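Malate dehydrogenase (Entamoeba histolytica, PDB 3I0P) probably catalyses the NAD-dependent interconversion of malate and oxaloacetate, as a two-subunit member of the malate/L-lactate dehydrogenase family that binds NAD. Local coordinates at residues V85-N90 with V117-T122; N146-V151 with E223-G228; P171-F176 with I307-R312. All coordinates share one frame; numbering follows the deposited sequence.

Overall arrangement
Contact 1 is the buried one: it joins neighbouring parallel strands of the large mixed sheet, and backbone hydrogen bonds do most of its work. Contact 2 lies at the surface, where the loop after strand 139-145 meets the end of helix 218-224 through an aromatic ring, a proline and an arginine; A147 on that loop touches NAD. Contact 3, partly buried, ties the hairpin loop between strands 166-170 and 178-182 of that same sheet to helix 297-312 by charged side chains. Contacts 2 and 3 sit on opposite sides of the chain's centre, their centres about 37 Å apart, while contacts 1 and 3 both reach the second subunit.

Contact 1 (V85-N90 with V117-T122); sequences VLDGNN and VVRNST
Strands 83-87 and 113-121 lie parallel as the two strands of a beta-alpha-beta unit whose crossover is helix 93-111. The backbone grips first: L86 N donates to V117 O at 2.8 Å, and R119 N returns a nearly straight bond to L86 O at 2.9 Å. G88 N continues the pattern to R119 O. Further along, N90 N reaches N120 O at 3.0 Å from above the carbonyl plane.

On one face of the sheet, V85 CG2 meets V117 CG2 at 3.8 Å, and F294 of the second subunit packs on both valines. On the other, L86 CD1 rests near V118 CG2. D87 holds its CG anti to the backbone N (chi1 -178°), which brings OD1 to the amide of N120; R119 NE lies 4.2 Å from D87 OD1, beyond a salt bridge, and its NH1 bonds S262 O.

N120 and S121 together face L282 in a G1 bulge, N120 having positive phi (55°), and here the strand turns a corner. G88 lies against the corner, its CA 3.2 Å from N120 O. A water donates to N120 OD1 and S121 O and accepts from N90 ND2, which also bonds M67 O. N120 ND2 meets the syn lone pair of D87 OD1 at 2.9 Å, with that oxygen almost in the amide plane.

Contact 2 (N146-V151 with E223-G228); sequences NARSSV and ENYPKG
From its CB, the side chain of R148 sets off toward the segment 223-228, with CG in the crowded position between backbone N and carbonyl carbon (chi1 75°). CD is the first atom to touch, lying 3.8 Å from Y225 OH. A bend at chi3 (-72°) turns NE beside the same end of the ring, 4.0 Å from Y225 CE2. Beyond it the guanidinium crosses the tyrosine steeply, the two flat groups having their planes 66° apart. Y225 CE2 therefore lies over one guanidinium face, toward its rim, and the two groups are not stacked. At the tip, NH2 comes to 3.4 Å from P226 CB, and the same nitrogen makes a salt bridge to E271.

Two further loop residues touch the tyrosine. S150 CB sits over a face of its ring in a CH-pi contact, 4.3 Å from the centroid of the Y225 ring. S149 O approaches the ring edge near its plane, 3.4 Å from Y225 CD2. T189 of helix 189-197 touches both S150 and Y225.

Y225 and P226 lie in the C-terminal part of the helical region that includes helix 218-224, which a Schellman motif closes with G228, at positive phi, as its C-prime residue. G228 N bonds Y225 O at 3.1 Å across a type I turn. On the loop, S150 and V151 form a classic bulge facing L161, close after A147, which touches NAD.

Between these two segments the chemistry is van der Waals and CH-pi contact; E271 probably balances the charge of R148, consistent with CD and NE lying against Y225 and NH2 against P226.

Contact 3 (P171-F176 with I307-R312); sequences PSDEAF and INRTLR
E174 reaches out from the hairpin loop with its chain extended beyond CG, and its carboxylate meets the guanidinium of R312 tip to tip. The two groups are nearly coplanar, 27° apart, and E174 OE2 faces R312 NH1 at the guanidinium edge in a salt bridge. The modelled separation there is too short for the atoms to be placed exactly. The other oxygen has a second partner: N308 ND2 donates to E174 OE1 at 3.1 Å, coming from above the carboxylate plane. One acid thus spans two residues a helical turn apart.

R309, the residue after N308, reaches D173: its chain bends at chi3 (-136°) and brings NH2 to D173 OD1 in another salt bridge, with the acid at the guanidinium edge and the same caution about positions. R309 NH1 is paired with D306.

An ST turn shapes the loop that presents these acids: E174 N donates to S172 OG at 3.3 Å. Two residues after E174, the ring of F176 meets R312 edge on, its CZ 4.1 Å from R312 NH2. That nitrogen also forms a salt bridge with E328, so the charge of R312 is probably balanced by both E174 and E328.

The loop joins strands 166-170 and 178-182, and V304 and K301, earlier on helix 297-312, pack against S172 and D173. Y331 of helix 328-340 meets the F176 ring with planes about 25° apart, while E252 of the second subunit packs on I307 and L311.

Contact 1 (V85-N90 with V117-T122)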
ATOM      1  N   VAL A  85      13.078   9.432 -15.612  1.00 23.93           N
ATOM      2  CA  VAL A  85      12.229   8.622 -16.489  1.00 23.75           C
ATOM      3  C   VAL A  85      13.122   7.826 -17.426  1.00 23.92           C
ATOM      4  O   VAL A  85      14.023   8.378 -18.055  1.00 23.93           O
ATOM      5  CB  VAL A  85      11.253   9.472 -17.344  1.00 23.75           C
ATOM      6  CG1 VAL A  85      10.479   8.582 -18.336  1.00 22.52           C
ATOM      7  CG2 VAL A  85      10.299  10.253 -16.464  1.00 23.34           C
ATOM      8  N   LEU A  86      12.865   6.527 -17.511  1.00 24.10           N
ATOM      9  CA  LEU A  86      13.600   5.662 -18.411  1.00 24.23           C
ATOM     10  C   LEU A  86      12.680   5.052 -19.459  1.00 24.46           C
ATOM     11  O   LEU A  86      11.547   4.671 -19.163  1.00 24.41           O
ATOM     12  CB  LEU A  86      14.320   4.554 -17.645  1.00 24.12           C
ATOM     13  CG  LEU A  86      15.337   4.885 -16.542  1.00 24.06           C
ATOM     14  CD1 LEU A  86      15.688   3.616 -15.770  1.00 22.58           C
ATOM     15  CD2 LEU A  86      16.599   5.545 -17.087  1.00 23.16           C
ATOM     16  N   ASP A  87      13.181   4.989 -20.690  1.00 24.67           N
ATOM     17  CA  ASP A  87      12.570   4.203 -21.746  1.00 24.80           C
ATOM     18  C   ASP A  87      13.292   2.864 -21.746  1.00 24.43           C
ATOM     19  O   ASP A  87      14.516   2.811 -21.900  1.00 24.72           O
ATOM     20  CB  ASP A  87      12.757   4.916 -23.079  1.00 25.17           C
ATOM     21  CG  ASP A  87      12.108   4.189 -24.242  1.00 26.95           C
ATOM     22  OD1 ASP A  87      11.341   3.231 -24.031  1.00 27.79           O
ATOM     23  OD2 ASP A  87      12.379   4.589 -25.399  1.00 31.67           O
ATOM     24  N   GLY A  88      12.538   1.788 -21.552  1.00 23.89           N
ATOM     25  CA  GLY A  88      13.117   0.452 -21.398  1.00 23.36           C
ATOM     26  C   GLY A  88      13.656  -0.176 -22.667  1.00 22.98           C
ATOM     27  O   GLY A  88      14.340  -1.209 -22.613  1.00 23.06           O
ATOM     28  N   ASN A  89      13.336   0.442 -23.807  1.00 22.61           N
ATOM     29  CA  ASN A  89      13.817   0.011 -25.125  1.00 21.86           C
ATOM     30  C   ASN A  89      13.475  -1.438 -25.414  1.00 21.70           C
ATOM     31  O   ASN A  89      14.201  -2.132 -26.134  1.00 21.79           O
ATOM     32  CB  ASN A  89      15.324   0.250 -25.253  1.00 21.67           C
ATOM     33  CG  ASN A  89      15.667   1.711 -25.355  1.00 21.36           C
ATOM     34  OD1 ASN A  89      14.998   2.464 -26.059  1.00 21.68           O
ATOM     35  ND2 ASN A  89      16.710   2.129 -24.649  1.00 21.47           N
ATOM     36  N   ASN A  90      12.361  -1.882 -24.829  1.00 21.49           N
ATOM     37  CA  ASN A  90      11.848  -3.253 -24.963  1.00 21.01           C
ATOM     38  C   ASN A  90      12.813  -4.312 -24.401  1.00 20.51           C
ATOM     39  O   ASN A  90      12.772  -5.481 -24.792  1.00 20.64           O
ATOM     40  CB  ASN A  90      11.400  -3.549 -26.418  1.00 20.72           C
ATOM     41  CG  ASN A  90      10.769  -4.936 -26.583  1.00 20.98           C
ATOM     42  OD1 ASN A  90      11.121  -5.673 -27.494  1.00 22.91           O
ATOM     43  ND2 ASN A  90       9.852  -5.291 -25.704  1.00 20.57           N
ATOM     44  N   VAL A 117      11.197   5.937 -12.752  1.00 17.09           N
ATOM     45  CA  VAL A 117      10.089   5.237 -13.413  1.00 17.25           C
ATOM     46  C   VAL A 117      10.500   4.726 -14.797  1.00 17.35           C
ATOM     47  O   VAL A 117      11.423   5.259 -15.416  1.00 17.19           O
ATOM     48  CB  VAL A 117       8.787   6.093 -13.477  1.00 17.25           C
ATOM     49  CG1 VAL A 117       8.275   6.375 -12.072  1.00 17.19           C
ATOM     50  CG2 VAL A 117       9.013   7.393 -14.244  1.00 16.92           C
ATOM     51  N   VAL A 118       9.822   3.682 -15.263  1.00 17.51           N
ATOM     52  CA  VAL A 118      10.180   3.038 -16.521  1.00 17.41           C
ATOM     53  C   VAL A 118       8.948   2.853 -17.396  1.00 17.99           C
ATOM     54  O   VAL A 118       7.890   2.451 -16.901  1.00 17.82           O
ATOM     55  CB  VAL A 118      10.842   1.646 -16.287  1.00 17.15           C
ATOM     56  CG1 VAL A 118      11.239   1.018 -17.599  1.00 15.56           C
ATOM     57  CG2 VAL A 118      12.059   1.760 -15.361  1.00 16.71           C
ATOM     58  N   ARG A 119       9.095   3.173 -18.686  1.00 18.57           N
ATOM     59  CA  ARG A 119       8.130   2.785 -19.725  1.00 19.14           C
ATOM     60  C   ARG A 119       8.770   1.836 -20.758  1.00 19.43           C
ATOM     61  O   ARG A 119      10.005   1.711 -20.819  1.00 19.65           O
ATOM     62  CB  ARG A 119       7.546   4.019 -20.427  1.00 19.13           C
ATOM     63  CG  ARG A 119       8.477   4.688 -21.429  1.00 19.59           C
ATOM     64  CD  ARG A 119       7.729   5.523 -22.487  1.00 18.98           C
ATOM     65  NE  ARG A 119       8.668   6.371 -23.221  1.00 19.82           N
ATOM     66  CZ  ARG A 119       8.916   7.656 -22.957  1.00 20.62           C
ATOM     67  NH1 ARG A 119       8.275   8.303 -21.983  1.00 20.08           N
ATOM     68  NH2 ARG A 119       9.810   8.311 -23.682  1.00 20.91           N
ATOM     69  N   ASN A 120       7.929   1.181 -21.566  1.00 19.29           N
ATOM     70  CA  ASN A 120       8.391   0.334 -22.676  1.00 18.92           C
ATOM     71  C   ASN A 120       9.385  -0.729 -22.174  1.00 18.85           C
ATOM     72  O   ASN A 120      10.495  -0.886 -22.691  1.00 19.10           O
ATOM     73  CB  ASN A 120       8.936   1.215 -23.821  1.00 18.94           C
ATOM     74  CG  ASN A 120       9.468   0.412 -25.032  1.00 18.69           C
ATOM     75  OD1 ASN A 120       8.932  -0.630 -25.411  1.00 18.07           O
ATOM     76  ND2 ASN A 120      10.526   0.926 -25.644  1.00 17.17           N
ATOM     77  N   SER A 121       8.960  -1.441 -21.134  1.00 18.55           N
ATOM     78  CA  SER A 121       9.736  -2.514 -20.530  1.00 18.07           C
ATOM     79  C   SER A 121       8.957  -3.828 -20.621  1.00 18.11           C
ATOM     80  O   SER A 121       7.861  -3.876 -21.190  1.00 18.04           O
ATOM     81  CB  SER A 121      10.051  -2.180 -19.073  1.00 17.91           C
ATOM     82  OG  SER A 121      10.968  -3.107 -18.509  1.00 18.16           O
ATOM     83  N   THR A 122       9.524  -4.890 -20.064  1.00 18.04           N
ATOM     84  CA  THR A 122       8.887  -6.198 -20.095  1.00 18.45           C
ATOM     85  C   THR A 122       8.838  -6.787 -18.689  1.00 18.64           C
ATOM     86  O   THR A 122       9.252  -6.130 -17.733  1.00 18.41           O
ATOM     87  CB  THR A 122       9.604  -7.169 -21.072  1.00 18.57           C
ATOM     88  OG1 THR A 122      10.991  -7.276 -20.721  1.00 18.75           O
ATOM     89  CG2 THR A 122       9.481  -6.676 -22.517  1.00 18.12           C
TER
HETATM   90  O   HOH W   1       8.610  -3.022 -24.005  1.00 25.13           O

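Contact 2 (N146-V151 with E223-G228)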
ATOM      1  N   ASN A 146       2.922  -2.573 -13.515  1.00 18.43           N
ATOM      2  CA  ASN A 146       1.621  -2.993 -14.018  1.00 19.27           C
ATOM      3  C   ASN A 146       1.768  -4.274 -14.837  1.00 20.36           C
ATOM      4  O   ASN A 146       2.888  -4.731 -15.077  1.00 20.69           O
ATOM      5  CB  ASN A 146       0.853  -1.875 -14.748  1.00 19.05           C
ATOM      6  CG  ASN A 146       1.606  -1.271 -15.940  1.00 18.74           C
ATOM      7  OD1 ASN A 146       2.708  -1.699 -16.318  1.00 18.13           O
ATOM      8  ND2 ASN A 146       0.988  -0.253 -16.542  1.00 16.86           N
ATOM      9  N   ALA A 147       0.645  -4.870 -15.221  1.00 21.57           N
ATOM     10  CA  ALA A 147       0.634  -6.118 -15.971  1.00 22.74           C
ATOM     11  C   ALA A 147      -0.650  -6.182 -16.788  1.00 23.86           C
ATOM     12  O   ALA A 147      -1.537  -5.348 -16.598  1.00 24.33           O
ATOM     13  CB  ALA A 147       0.731  -7.305 -15.020  1.00 22.47           C
ATOM     14  N   ARG A 148      -0.752  -7.149 -17.701  1.00 25.06           N
ATOM     15  CA  ARG A 148      -1.954  -7.301 -18.527  1.00 26.16           C
ATOM     16  C   ARG A 148      -3.209  -7.512 -17.677  1.00 26.36           C
ATOM     17  O   ARG A 148      -3.149  -8.133 -16.613  1.00 26.90           O
ATOM     18  CB  ARG A 148      -1.796  -8.442 -19.542  1.00 26.52           C
ATOM     19  CG  ARG A 148      -1.901  -9.849 -18.969  1.00 28.17           C
ATOM     20  CD  ARG A 148      -1.784 -10.904 -20.064  1.00 31.29           C
ATOM     21  NE  ARG A 148      -2.970 -10.956 -20.925  1.00 33.84           N
ATOM     22  CZ  ARG A 148      -3.201 -11.903 -21.840  1.00 34.75           C
ATOM     23  NH1 ARG A 148      -2.324 -12.891 -22.025  1.00 33.86           N
ATOM     24  NH2 ARG A 148      -4.314 -11.861 -22.573  1.00 34.01           N
ATOM     25  N   SER A 149      -4.332  -6.980 -18.152  1.00 26.43           N
ATOM     26  CA  SER A 149      -5.618  -7.099 -17.469  1.00 26.53           C
ATOM     27  C   SER A 149      -5.956  -8.535 -17.060  1.00 26.85           C
ATOM     28  O   SER A 149      -5.974  -9.453 -17.892  1.00 27.04           O
ATOM     29  CB  SER A 149      -6.728  -6.529 -18.347  1.00 26.32           C
ATOM     30  OG  SER A 149      -6.362  -5.251 -18.824  1.00 26.38           O
ATOM     31  N   SER A 150      -6.216  -8.709 -15.769  1.00 27.01           N
ATOM     32  CA  SER A 150      -6.657  -9.980 -15.209  1.00 27.20           C
ATOM     33  C   SER A 150      -7.614  -9.775 -14.030  1.00 27.11           C
ATOM     34  O   SER A 150      -8.316 -10.706 -13.629  1.00 27.29           O
ATOM     35  CB  SER A 150      -5.445 -10.798 -14.746  1.00 27.61           C
ATOM     36  OG  SER A 150      -4.863 -10.235 -13.575  1.00 28.33           O
ATOM     37  N   VAL A 151      -7.627  -8.560 -13.479  1.00 26.91           N
ATOM     38  CA  VAL A 151      -8.356  -8.252 -12.246  1.00 26.79           C
ATOM     39  C   VAL A 151      -9.540  -7.301 -12.496  1.00 27.07           C
ATOM     40  O   VAL A 151      -9.403  -6.288 -13.198  1.00 26.93           O
ATOM     41  CB  VAL A 151      -7.388  -7.675 -11.145  1.00 26.85           C
ATOM     42  CG1 VAL A 151      -8.120  -7.382  -9.831  1.00 25.40           C
ATOM     43  CG2 VAL A 151      -6.214  -8.617 -10.902  1.00 25.85           C
ATOM     44  N   GLU A 223      -8.064 -19.659 -19.033  1.00 45.23           N
ATOM     45  CA  GLU A 223      -8.518 -19.718 -20.420  1.00 45.35           C
ATOM     46  C   GLU A 223      -9.454 -18.575 -20.782  1.00 44.69           C
ATOM     47  O   GLU A 223      -9.439 -18.099 -21.923  1.00 44.74           O
ATOM     48  CB  GLU A 223      -9.203 -21.059 -20.704  1.00 45.76           C
ATOM     49  CG  GLU A 223      -8.250 -22.168 -21.147  1.00 47.62           C
ATOM     50  CD  GLU A 223      -8.879 -23.556 -21.068  1.00 50.26           C
ATOM     51  OE1 GLU A 223      -8.128 -24.527 -20.796  1.00 51.15           O
ATOM     52  OE2 GLU A 223     -10.116 -23.674 -21.271  1.00 50.49           O
ATOM     53  N   ASN A 224     -10.259 -18.144 -19.805  1.00 43.83           N
ATOM     54  CA  ASN A 224     -11.332 -17.181 -20.039  1.00 42.63           C
ATOM     55  C   ASN A 224     -10.971 -15.724 -19.767  1.00 42.23           C
ATOM     56  O   ASN A 224     -11.586 -14.821 -20.346  1.00 42.28           O
ATOM     57  CB  ASN A 224     -12.586 -17.579 -19.257  1.00 42.58           C
ATOM     58  CG  ASN A 224     -13.219 -18.866 -19.775  1.00 41.81           C
ATOM     59  OD1 ASN A 224     -13.574 -18.968 -20.947  1.00 41.22           O
ATOM     60  ND2 ASN A 224     -13.370 -19.847 -18.897  1.00 40.91           N
ATOM     61  N   TYR A 225      -9.981 -15.489 -18.900  1.00 41.54           N
ATOM     62  CA  TYR A 225      -9.565 -14.116 -18.579  1.00 40.71           C
ATOM     63  C   TYR A 225      -8.940 -13.385 -19.774  1.00 40.83           C
ATOM     64  O   TYR A 225      -9.168 -12.183 -19.926  1.00 40.80           O
ATOM     65  CB  TYR A 225      -8.703 -14.020 -17.296  1.00 40.28           C
ATOM     66  CG  TYR A 225      -7.193 -13.971 -17.488  1.00 38.66           C
ATOM     67  CD1 TYR A 225      -6.393 -15.071 -17.156  1.00 36.92           C
ATOM     68  CD2 TYR A 225      -6.557 -12.817 -17.973  1.00 36.63           C
ATOM     69  CE1 TYR A 225      -5.011 -15.038 -17.325  1.00 34.74           C
ATOM     70  CE2 TYR A 225      -5.171 -12.779 -18.148  1.00 35.62           C
ATOM     71  CZ  TYR A 225      -4.408 -13.894 -17.821  1.00 35.05           C
ATOM     72  OH  TYR A 225      -3.043 -13.869 -17.987  1.00 34.67           O
ATOM     73  N   PRO A 226      -8.160 -14.096 -20.628  1.00 40.76           N
ATOM     74  CA  PRO A 226      -7.683 -13.408 -21.839  1.00 40.72           C
ATOM     75  C   PRO A 226      -8.809 -13.139 -22.830  1.00 40.63           C
ATOM     76  O   PRO A 226      -8.681 -12.244 -23.664  1.00 40.69           O
ATOM     77  CB  PRO A 226      -6.656 -14.387 -22.433  1.00 40.72           C
ATOM     78  CG  PRO A 226      -6.280 -15.286 -21.303  1.00 40.55           C
ATOM     79  CD  PRO A 226      -7.532 -15.424 -20.489  1.00 40.64           C
ATOM     80  N   LYS A 227      -9.901 -13.900 -22.723  1.00 40.68           N
ATOM     81  CA  LYS A 227     -11.105 -13.693 -23.544  1.00 40.85           C
ATOM     82  C   LYS A 227     -12.027 -12.593 -22.977  1.00 40.58           C
ATOM     83  O   LYS A 227     -13.051 -12.247 -23.588  1.00 40.57           O
ATOM     84  CB  LYS A 227     -11.912 -14.997 -23.672  1.00 40.99           C
ATOM     85  CG  LYS A 227     -11.222 -16.167 -24.373  1.00 41.75           C
ATOM     86  CD  LYS A 227     -12.118 -17.418 -24.293  1.00 43.56           C
ATOM     87  CE  LYS A 227     -11.648 -18.559 -25.205  1.00 44.69           C
ATOM     88  NZ  LYS A 227     -10.526 -19.346 -24.608  1.00 44.89           N
ATOM     89  N   GLY A 228     -11.675 -12.066 -21.802  1.00 40.09           N
ATOM     90  CA  GLY A 228     -12.505 -11.080 -21.102  1.00 39.14           C
ATOM     91  C   GLY A 228     -13.746 -11.677 -20.454  1.00 38.60           C
ATOM     92  O   GLY A 228     -14.708 -10.956 -20.170  1.00 38.59           O
TER

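Contact 3 (P171-F176 with I307-R312)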
ATOM      1  N   PRO A 171      15.193  -2.179   5.843  1.00 20.77           N
ATOM      2  CA  PRO A 171      16.312  -2.718   6.624  1.00 21.00           C
ATOM      3  C   PRO A 171      15.875  -3.214   8.009  1.00 21.46           C
ATOM      4  O   PRO A 171      14.987  -2.621   8.642  1.00 21.25           O
ATOM      5  CB  PRO A 171      17.258  -1.525   6.745  1.00 21.02           C
ATOM      6  CG  PRO A 171      16.966  -0.695   5.560  1.00 20.84           C
ATOM      7  CD  PRO A 171      15.491  -0.835   5.317  1.00 20.76           C
ATOM      8  N   SER A 172      16.495  -4.303   8.457  1.00 21.78           N
ATOM      9  CA  SER A 172      16.128  -4.974   9.700  1.00 22.10           C
ATOM     10  C   SER A 172      17.406  -5.337  10.459  1.00 22.52           C
ATOM     11  O   SER A 172      18.490  -5.380   9.857  1.00 22.95           O
ATOM     12  CB  SER A 172      15.336  -6.235   9.374  1.00 22.02           C
ATOM     13  OG  SER A 172      14.923  -6.910  10.545  1.00 22.63           O
ATOM     14  N   ASP A 173      17.302  -5.592  11.767  1.00 22.25           N
ATOM     15  CA  ASP A 173      18.485  -6.016  12.525  1.00 22.24           C
ATOM     16  C   ASP A 173      18.520  -7.525  12.639  1.00 22.22           C
ATOM     17  O   ASP A 173      19.359  -8.087  13.337  1.00 22.66           O
ATOM     18  CB  ASP A 173      18.590  -5.330  13.901  1.00 22.15           C
ATOM     19  CG  ASP A 173      17.628  -5.897  14.942  1.00 22.86           C
ATOM     20  OD1 ASP A 173      16.660  -6.612  14.589  1.00 23.92           O
ATOM     21  OD2 ASP A 173      17.830  -5.612  16.145  1.00 23.55           O
ATOM     22  N   GLU A 174      17.589  -8.168  11.946  1.00 21.81           N
ATOM     23  CA  GLU A 174      17.529  -9.610  11.872  1.00 21.53           C
ATOM     24  C   GLU A 174      18.362 -10.113  10.684  1.00 21.42           C
ATOM     25  O   GLU A 174      19.023  -9.318  10.010  1.00 21.12           O
ATOM     26  CB  GLU A 174      16.075 -10.047  11.759  1.00 21.67           C
ATOM     27  CG  GLU A 174      15.194  -9.430  12.819  1.00 21.25           C
ATOM     28  CD  GLU A 174      13.787  -9.965  12.785  1.00 22.27           C
ATOM     29  OE1 GLU A 174      13.085  -9.739  11.772  1.00 22.34           O
ATOM     30  OE2 GLU A 174      13.374 -10.606  13.783  1.00 22.60           O
ATOM     31  N   ALA A 175      18.332 -11.423  10.441  1.00 21.33           N
ATOM     32  CA  ALA A 175      19.166 -12.053   9.406  1.00 21.46           C
ATOM     33  C   ALA A 175      18.636 -11.803   7.995  1.00 21.65           C
ATOM     34  O   ALA A 175      19.319 -12.070   7.009  1.00 21.74           O
ATOM     35  CB  ALA A 175      19.294 -13.549   9.671  1.00 21.13           C
ATOM     36  N   PHE A 176      17.406 -11.303   7.919  1.00 21.87           N
ATOM     37  CA  PHE A 176      16.733 -10.963   6.667  1.00 21.91           C
ATOM     38  C   PHE A 176      16.017  -9.636   6.875  1.00 22.02           C
ATOM     39  O   PHE A 176      15.575  -9.354   7.989  1.00 22.38           O
ATOM     40  CB  PHE A 176      15.699 -12.042   6.315  1.00 21.89           C
ATOM     41  CG  PHE A 176      14.740 -12.350   7.437  1.00 21.50           C
ATOM     42  CD1 PHE A 176      13.483 -11.759   7.475  1.00 20.75           C
ATOM     43  CD2 PHE A 176      15.109 -13.214   8.474  1.00 19.95           C
ATOM     44  CE1 PHE A 176      12.599 -12.035   8.520  1.00 20.19           C
ATOM     45  CE2 PHE A 176      14.239 -13.490   9.510  1.00 18.68           C
ATOM     46  CZ  PHE A 176      12.982 -12.903   9.537  1.00 19.02           C
ATOM     47  N   ILE A 307       9.767  -4.266  16.458  1.00 23.74           N
ATOM     48  CA  ILE A 307       8.387  -4.392  15.971  1.00 23.75           C
ATOM     49  C   ILE A 307       8.093  -5.855  15.607  1.00 24.30           C
ATOM     50  O   ILE A 307       7.113  -6.429  16.084  1.00 24.56           O
ATOM     51  CB  ILE A 307       8.065  -3.376  14.811  1.00 23.81           C
ATOM     52  CG1 ILE A 307       7.785  -1.978  15.384  1.00 22.87           C
ATOM     53  CG2 ILE A 307       6.879  -3.828  13.951  1.00 22.83           C
ATOM     54  CD1 ILE A 307       8.137  -0.833  14.446  1.00 21.56           C
ATOM     55  N   ASN A 308       8.969  -6.452  14.798  1.00 24.71           N
ATOM     56  CA  ASN A 308       8.869  -7.860  14.413  1.00 25.01           C
ATOM     57  C   ASN A 308       8.842  -8.809  15.605  1.00 25.66           C
ATOM     58  O   ASN A 308       7.994  -9.716  15.675  1.00 25.90           O
ATOM     59  CB  ASN A 308      10.016  -8.242  13.470  1.00 24.92           C
ATOM     60  CG  ASN A 308       9.833  -7.690  12.063  1.00 24.44           C
ATOM     61  OD1 ASN A 308       8.733  -7.310  11.678  1.00 25.12           O
ATOM     62  ND2 ASN A 308      10.907  -7.659  11.289  1.00 22.24           N
ATOM     63  N   ARG A 309       9.760  -8.593  16.547  1.00 26.22           N
ATOM     64  CA  ARG A 309       9.846  -9.450  17.727  1.00 26.95           C
ATOM     65  C   ARG A 309       8.601  -9.362  18.597  1.00 27.40           C
ATOM     66  O   ARG A 309       8.119 -10.382  19.095  1.00 27.76           O
ATOM     67  CB  ARG A 309      11.090  -9.144  18.535  1.00 26.87           C
ATOM     68  CG  ARG A 309      12.336  -9.650  17.858  1.00 27.90           C
ATOM     69  CD  ARG A 309      13.571  -9.285  18.634  1.00 28.54           C
ATOM     70  NE  ARG A 309      14.594  -8.798  17.727  1.00 29.31           N
ATOM     71  CZ  ARG A 309      14.979  -7.531  17.654  1.00 30.37           C
ATOM     72  NH1 ARG A 309      14.441  -6.619  18.446  1.00 30.33           N
ATOM     73  NH2 ARG A 309      15.915  -7.176  16.795  1.00 31.15           N
ATOM     74  N   THR A 310       8.078  -8.145  18.755  1.00 27.85           N
ATOM     75  CA  THR A 310       6.842  -7.916  19.492  1.00 27.97           C
ATOM     76  C   THR A 310       5.695  -8.636  18.814  1.00 28.44           C
ATOM     77  O   THR A 310       4.910  -9.315  19.473  1.00 28.19           O
ATOM     78  CB  THR A 310       6.525  -6.415  19.605  1.00 27.77           C
ATOM     79  OG1 THR A 310       7.610  -5.762  20.261  1.00 27.05           O
ATOM     80  CG2 THR A 310       5.240  -6.174  20.399  1.00 27.05           C
ATOM     81  N   LEU A 311       5.616  -8.484  17.496  1.00 29.54           N
ATOM     82  CA  LEU A 311       4.544  -9.092  16.707  1.00 30.66           C
ATOM     83  C   LEU A 311       4.519 -10.614  16.876  1.00 31.43           C
ATOM     84  O   LEU A 311       3.469 -11.188  17.191  1.00 31.31           O
ATOM     85  CB  LEU A 311       4.657  -8.696  15.227  1.00 30.60           C
ATOM     86  CG  LEU A 311       4.244  -7.269  14.814  1.00 30.39           C
ATOM     87  CD1 LEU A 311       4.613  -7.020  13.357  1.00 29.57           C
ATOM     88  CD2 LEU A 311       2.753  -7.001  15.047  1.00 29.07           C
ATOM     89  N   ARG A 312       5.682 -11.247  16.702  1.00 32.40           N
ATOM     90  CA  ARG A 312       5.812 -12.707  16.824  1.00 33.50           C
ATOM     91  C   ARG A 312       5.547 -13.240  18.238  1.00 34.54           C
ATOM     92  O   ARG A 312       5.145 -14.399  18.400  1.00 34.81           O
ATOM     93  CB  ARG A 312       7.184 -13.167  16.328  1.00 33.26           C
ATOM     94  CG  ARG A 312       7.329 -13.080  14.828  1.00 33.08           C
ATOM     95  CD  ARG A 312       8.607 -13.704  14.371  1.00 31.62           C
ATOM     96  NE  ARG A 312       9.709 -12.751  14.359  1.00 30.93           N
ATOM     97  CZ  ARG A 312      10.222 -12.212  13.260  1.00 30.22           C
ATOM     98  NH1 ARG A 312      11.231 -11.372  13.345  1.00 30.27           N
ATOM     99  NH2 ARG A 312       9.737 -12.515  12.070  1.00 30.61           N
TER